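Local coordinates for protein methylxanthine N3-demethylase NdmB (Pseudomonas putida, PDB 6ICL) that removes the N3-methyl group of theobromine and related methylxanthines as formaldehyde, a Rieske-type non-heme iron oxygenase step in bacterial caffeine degradation, at residues P25-W37 / H346-F360. Residues are numbered along the deposited sequence; the frame is centred on the assembly and turned at random.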
loop_
_atom_site.group_PDB
_atom_site.type_symbol
_atom_site.label_atom_id
_atom_site.label_comp_id
_atom_site.label_asym_id
_atom_site.label_seq_id
_atom_site.Cartn_x
_atom_site.Cartn_y
_atom_site.Cartn_z
ATOM N N PRO A 25 28.826 23.976 -10.348
ATOM C CA PRO A 25 27.824 24.110 -11.411
ATOM C C PRO A 25 28.114 25.255 -12.368
ATOM O O PRO A 25 28.623 26.309 -11.986
ATOM C CB PRO A 25 26.533 24.385 -10.623
ATOM C CG PRO A 25 26.991 25.209 -9.498
ATOM C CD PRO A 25 28.379 24.688 -9.133
ATOM N N LEU A 26 27.762 25.035 -13.640
ATOM C CA LEU A 26 27.952 26.074 -14.652
ATOM C C LEU A 26 27.094 27.303 -14.363
ATOM O O LEU A 26 27.570 28.442 -14.431
ATOM C CB LEU A 26 27.629 25.525 -16.041
ATOM C CG LEU A 26 27.631 26.584 -17.144
ATOM C CD1 LEU A 26 29.044 27.016 -17.434
ATOM C CD2 LEU A 26 26.966 26.091 -18.415
ATOM N N LEU A 27 25.819 27.097 -14.040
ATOM C CA LEU A 27 24.846 28.188 -13.993
ATOM C C LEU A 27 24.504 28.463 -12.530
ATOM O O LEU A 27 23.464 28.036 -12.029
ATOM C CB LEU A 27 23.610 27.840 -14.820
ATOM C CG LEU A 27 23.944 27.473 -16.269
ATOM C CD1 LEU A 27 22.766 26.774 -16.936
ATOM C CD2 LEU A 27 24.360 28.729 -17.038
ATOM N N GLU A 28 25.374 29.232 -11.872
ATOM C CA GLU A 28 25.273 29.460 -10.431
ATOM C C GLU A 28 24.090 30.351 -10.083
ATOM O O GLU A 28 23.408 30.117 -9.083
ATOM C CB GLU A 28 26.568 30.103 -9.939
ATOM C CG GLU A 28 27.001 29.745 -8.553
ATOM C CD GLU A 28 28.496 29.938 -8.387
ATOM O OE1 GLU A 28 29.163 30.310 -9.385
ATOM O OE2 GLU A 28 29.002 29.714 -7.269
ATOM N N ASP A 29 23.846 31.383 -10.886
ATOM C CA ASP A 29 22.836 32.395 -10.594
ATOM C C ASP A 29 21.619 32.159 -11.473
ATOM O O ASP A 29 21.755 32.010 -12.688
ATOM C CB ASP A 29 23.383 33.802 -10.853
ATOM C CG ASP A 29 22.522 34.883 -10.232
ATOM O OD1 ASP A 29 21.465 35.231 -10.800
ATOM O OD2 ASP A 29 22.903 35.384 -9.157
ATOM N N LYS A 30 20.433 32.127 -10.867
ATOM C CA LYS A 30 19.212 31.803 -11.596
ATOM C C LYS A 30 18.319 33.010 -11.834
ATOM O O LYS A 30 17.204 32.849 -12.347
ATOM C CB LYS A 30 18.426 30.715 -10.856
ATOM C CG LYS A 30 19.212 29.441 -10.591
ATOM C CD LYS A 30 19.621 28.766 -11.885
ATOM C CE LYS A 30 20.230 27.396 -11.580
ATOM N NZ LYS A 30 20.903 26.786 -12.778
ATOM N N THR A 31 18.778 34.215 -11.493
ATOM C CA THR A 31 17.915 35.390 -11.601
ATOM C C THR A 31 17.385 35.559 -13.015
ATOM O O THR A 31 16.238 35.967 -13.200
ATOM C CB THR A 31 18.677 36.651 -11.171
ATOM O OG1 THR A 31 19.077 36.521 -9.809
ATOM C CG2 THR A 31 17.810 37.899 -11.313
ATOM N N TYR A 32 18.206 35.231 -14.025
ATOM C CA TYR A 32 17.806 35.418 -15.414
ATOM C C TYR A 32 16.512 34.694 -15.746
ATOM O O TYR A 32 15.711 35.189 -16.555
ATOM C CB TYR A 32 18.922 34.951 -16.362
ATOM C CG TYR A 32 19.263 33.456 -16.449
ATOM C CD1 TYR A 32 19.852 32.771 -15.387
ATOM C CD2 TYR A 32 19.073 32.755 -17.643
ATOM C CE1 TYR A 32 20.214 31.414 -15.510
ATOM C CE2 TYR A 32 19.429 31.406 -17.776
ATOM C CZ TYR A 32 19.995 30.743 -16.716
ATOM O OH TYR A 32 20.347 29.412 -16.874
ATOM N N LEU A 33 16.300 33.518 -15.155
ATOM C CA LEU A 33 15.140 32.711 -15.509
ATOM C C LEU A 33 13.844 33.420 -15.159
ATOM O O LEU A 33 12.825 33.176 -15.809
ATOM C CB LEU A 33 15.218 31.346 -14.815
ATOM C CG LEU A 33 16.407 30.450 -15.194
ATOM C CD1 LEU A 33 16.450 29.155 -14.350
ATOM C CD2 LEU A 33 16.363 30.119 -16.656
ATOM N N ARG A 34 13.866 34.323 -14.182
ATOM C CA ARG A 34 12.654 35.049 -13.821
ATOM C C ARG A 34 12.111 35.932 -14.941
ATOM O O ARG A 34 10.919 36.252 -14.922
ATOM C CB ARG A 34 12.919 35.891 -12.584
ATOM C CG ARG A 34 13.360 35.048 -11.410
ATOM C CD ARG A 34 13.573 35.913 -10.196
ATOM N NE ARG A 34 12.345 36.589 -9.794
ATOM C CZ ARG A 34 11.491 36.094 -8.907
ATOM N NH1 ARG A 34 11.745 34.920 -8.344
ATOM N NH2 ARG A 34 10.389 36.767 -8.580
ATOM N N HIS A 35 12.934 36.312 -15.924
ATOM C CA HIS A 35 12.541 37.269 -16.962
ATOM C C HIS A 35 11.939 36.615 -18.196
ATOM O O HIS A 35 11.514 37.327 -19.120
ATOM C CB HIS A 35 13.750 38.118 -17.379
ATOM C CG HIS A 35 14.253 39.010 -16.288
ATOM N ND1 HIS A 35 15.253 38.636 -15.418
ATOM C CD2 HIS A 35 13.867 40.254 -15.908
ATOM C CE1 HIS A 35 15.466 39.609 -14.552
ATOM N NE2 HIS A 35 14.638 40.601 -14.828
ATOM N N PHE A 36 11.891 35.289 -18.239
ATOM C CA PHE A 36 11.308 34.574 -19.363
ATOM C C PHE A 36 9.906 34.072 -19.028
ATOM O O PHE A 36 9.535 33.907 -17.860
ATOM C CB PHE A 36 12.207 33.406 -19.765
ATOM C CG PHE A 36 13.546 33.833 -20.288
ATOM C CD1 PHE A 36 14.600 34.085 -19.415
ATOM C CD2 PHE A 36 13.758 33.969 -21.662
ATOM C CE1 PHE A 36 15.875 34.478 -19.912
ATOM C CE2 PHE A 36 15.007 34.353 -22.170
ATOM C CZ PHE A 36 16.069 34.612 -21.285
ATOM N N TRP A 37 9.119 33.860 -20.077
ATOM C CA TRP A 37 7.831 33.199 -19.954
ATOM C C TRP A 37 8.036 31.698 -19.790
ATOM O O TRP A 37 8.747 31.073 -20.581
ATOM C CB TRP A 37 6.970 33.456 -21.187
ATOM C CG TRP A 37 6.563 34.874 -21.374
ATOM C CD1 TRP A 37 7.282 35.856 -21.998
ATOM C CD2 TRP A 37 5.317 35.473 -20.983
ATOM N NE1 TRP A 37 6.569 37.022 -22.007
ATOM C CE2 TRP A 37 5.357 36.824 -21.395
ATOM C CE3 TRP A 37 4.178 35.000 -20.322
ATOM C CZ2 TRP A 37 4.292 37.719 -21.170
ATOM C CZ3 TRP A 37 3.122 35.889 -20.093
ATOM C CH2 TRP A 37 3.191 37.236 -20.515
ATOM N N HIS A 346 23.104 30.252 -22.092
ATOM C CA HIS A 346 22.571 30.245 -20.731
ATOM C C HIS A 346 23.523 30.960 -19.776
ATOM O O HIS A 346 23.097 31.788 -18.967
ATOM C CB HIS A 346 22.305 28.807 -20.265
ATOM C CG HIS A 346 20.871 28.394 -20.375
ATOM N ND1 HIS A 346 19.990 28.494 -19.315
ATOM C CD2 HIS A 346 20.156 27.901 -21.417
ATOM C CE1 HIS A 346 18.797 28.071 -19.699
ATOM N NE2 HIS A 346 18.870 27.706 -20.969
ATOM N N LYS A 347 24.827 30.670 -19.875
ATOM C CA LYS A 347 25.797 31.303 -18.979
ATOM C C LYS A 347 25.840 32.807 -19.186
ATOM O O LYS A 347 25.905 33.576 -18.221
ATOM C CB LYS A 347 27.195 30.716 -19.200
ATOM C CG LYS A 347 28.242 31.228 -18.206
ATOM C CD LYS A 347 27.837 30.842 -16.788
ATOM C CE LYS A 347 28.868 31.230 -15.742
ATOM N NZ LYS A 347 28.305 31.097 -14.353
ATOM N N GLU A 348 25.809 33.239 -20.444
ATOM C CA GLU A 348 25.849 34.661 -20.747
ATOM C C GLU A 348 24.593 35.363 -20.241
ATOM O O GLU A 348 24.669 36.456 -19.663
ATOM C CB GLU A 348 26.019 34.837 -22.255
ATOM C CG GLU A 348 25.880 36.257 -22.773
ATOM C CD GLU A 348 25.944 36.305 -24.287
ATOM O OE1 GLU A 348 26.671 35.468 -24.889
ATOM O OE2 GLU A 348 25.244 37.161 -24.873
ATOM N N LEU A 349 23.426 34.734 -20.443
ATOM C CA LEU A 349 22.171 35.272 -19.925
ATOM C C LEU A 349 22.190 35.355 -18.408
ATOM O O LEU A 349 21.744 36.351 -17.827
ATOM C CB LEU A 349 21.003 34.407 -20.388
ATOM C CG LEU A 349 20.724 34.479 -21.875
ATOM C CD1 LEU A 349 19.918 33.259 -22.314
ATOM C CD2 LEU A 349 19.987 35.765 -22.210
ATOM N N SER A 350 22.702 34.319 -17.751
ATOM C CA SER A 350 22.790 34.334 -16.295
ATOM C C SER A 350 23.634 35.506 -15.800
ATOM O O SER A 350 23.295 36.158 -14.804
ATOM C CB SER A 350 23.378 33.008 -15.815
ATOM O OG SER A 350 23.684 33.046 -14.438
ATOM N N LEU A 351 24.748 35.783 -16.481
ATOM C CA LEU A 351 25.609 36.889 -16.064
ATOM C C LEU A 351 24.999 38.227 -16.443
ATOM O O LEU A 351 25.040 39.172 -15.648
ATOM C CB LEU A 351 26.993 36.740 -16.686
ATOM C CG LEU A 351 27.742 35.482 -16.279
ATOM C CD1 LEU A 351 28.898 35.227 -17.231
ATOM C CD2 LEU A 351 28.227 35.661 -14.870
ATOM N N SER A 352 24.410 38.318 -17.644
ATOM C CA SER A 352 23.845 39.586 -18.104
ATOM C C SER A 352 22.741 40.069 -17.180
ATOM O O SER A 352 22.606 41.277 -16.931
ATOM C CB SER A 352 23.301 39.446 -19.520
ATOM O OG SER A 352 24.320 39.102 -20.427
ATOM N N ALA A 353 21.928 39.144 -16.672
ATOM C CA ALA A 353 20.816 39.551 -15.827
ATOM C C ALA A 353 21.323 40.138 -14.525
ATOM O O ALA A 353 20.753 41.101 -14.007
ATOM C CB ALA A 353 19.887 38.365 -15.564
ATOM N N VAL A 354 22.403 39.572 -13.984
ATOM C CA VAL A 354 23.013 40.146 -12.796
ATOM C C VAL A 354 23.567 41.537 -13.085
ATOM O O VAL A 354 23.588 42.400 -12.202
ATOM C CB VAL A 354 24.099 39.196 -12.273
ATOM C CG1 VAL A 354 24.696 39.722 -10.991
ATOM C CG2 VAL A 354 23.513 37.813 -12.062
ATOM N N GLU A 355 24.014 41.787 -14.319
ATOM C CA GLU A 355 24.616 43.078 -14.656
ATOM C C GLU A 355 23.575 44.182 -14.753
ATOM O O GLU A 355 23.812 45.304 -14.299
ATOM C CB GLU A 355 25.394 42.986 -15.969
ATOM C CG GLU A 355 26.800 42.394 -15.826
ATOM C CD GLU A 355 27.698 42.681 -17.032
ATOM O OE1 GLU A 355 27.443 43.669 -17.767
ATOM O OE2 GLU A 355 28.663 41.909 -17.243
ATOM N N GLY A 356 22.437 43.904 -15.353
ATOM C CA GLY A 356 21.371 44.872 -15.367
ATOM C C GLY A 356 20.587 44.799 -16.645
ATOM O O GLY A 356 20.826 43.947 -17.504
ATOM N N ARG A 357 19.644 45.733 -16.755
ATOM C CA ARG A 357 18.655 45.682 -17.823
ATOM C C ARG A 357 19.321 45.669 -19.196
ATOM O O ARG A 357 19.002 44.832 -20.051
ATOM C CB ARG A 357 17.688 46.863 -17.690
ATOM C CG ARG A 357 16.606 46.849 -18.751
ATOM C CD ARG A 357 15.639 48.021 -18.675
ATOM N NE ARG A 357 14.945 48.125 -19.956
ATOM C CZ ARG A 357 13.665 48.448 -20.097
ATOM N NH1 ARG A 357 12.925 48.708 -19.025
ATOM N NH2 ARG A 357 13.118 48.504 -21.309
ATOM N N GLU A 358 20.260 46.585 -19.426
ATOM C CA GLU A 358 20.802 46.724 -20.771
ATOM C C GLU A 358 21.673 45.529 -21.140
ATOM O O GLU A 358 21.633 45.057 -22.281
ATOM C CB GLU A 358 21.570 48.042 -20.897
ATOM C CG GLU A 358 20.955 49.006 -21.921
ATOM C CD GLU A 358 19.416 49.023 -21.885
ATOM O OE1 GLU A 358 18.784 48.633 -22.905
ATOM O OE2 GLU A 358 18.838 49.410 -20.837
ATOM N N ALA A 359 22.450 45.011 -20.192
ATOM C CA ALA A 359 23.244 43.817 -20.472
ATOM C C ALA A 359 22.352 42.646 -20.878
ATOM O O ALA A 359 22.597 41.971 -21.889
ATOM C CB ALA A 359 24.083 43.455 -19.250
ATOM N N PHE A 360 21.287 42.412 -20.109
ATOM C CA PHE A 360 20.368 41.320 -20.409
ATOM C C PHE A 360 19.724 41.498 -21.776
ATOM O O PHE A 360 19.714 40.571 -22.596
ATOM C CB PHE A 360 19.297 41.235 -19.320
ATOM C CG PHE A 360 18.376 40.053 -19.467
ATOM C CD1 PHE A 360 18.804 38.785 -19.115
ATOM C CD2 PHE A 360 17.094 40.211 -19.956
ATOM C CE1 PHE A 360 17.965 37.689 -19.241
ATOM C CE2 PHE A 360 16.241 39.120 -20.081
ATOM C CZ PHE A 360 16.685 37.858 -19.725
HETATM O O HOH W 1 21.175 35.667 -13.365
HETATM O O HOH W 2 25.931 32.106 -13.384
#
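Tyr32 OH meets His346 ND1 at 2.6 Å in the plane of the imidazole, a short hydrogen bond in which either group could be the donor. The other imidazole nitrogen, NE2, bonds to the carbonyl of Pro255, so both ring nitrogens are engaged and the ring's rotation is fixed. Nearer the start of the loop, Lys347, bent at chi2 (61°), brings NZ onto Leu26 O at 2.8 Å, nearly in line with the carbonyl bond. Ser350 OG donates to Asp29 O, also at 2.8 Å, and accepts from a water that itself accepts a hydrogen bond from Lys347 NZ. A second water is held by three bonds: it donates to Asp29 OD1 and Ser350 O and accepts from Tyr32 N. That carboxylate oxygen also receives Thr31 N, closing an Asx turn.

With chi1 at 68°, Tyr32 CG sits between backbone N and carbonyl carbon, and the ring lies on the helix with Ser350 CB over one face, 3.9 Å from its centroid, and Leu33 CD2 over the other. Ala353 CB packs against Tyr32 CB at 3.6 Å. Farther along, Phe360 CZ touches Phe36 CE1 at 3.5 Å, and with His35 these rings form an aromatic cluster. Shortening Tyr32 to an alanine would take away ring and hydroxyl, and is likely to leave His346 ND1 without this mate and a gap between Ser350 and Leu33.

The contact joins the loop before strand 37-42 to helices 337-355 and 357-365. Helix side chains thus hold an irregular loop by its carbonyls, while Tyr32 and His346 pair in the buried interior.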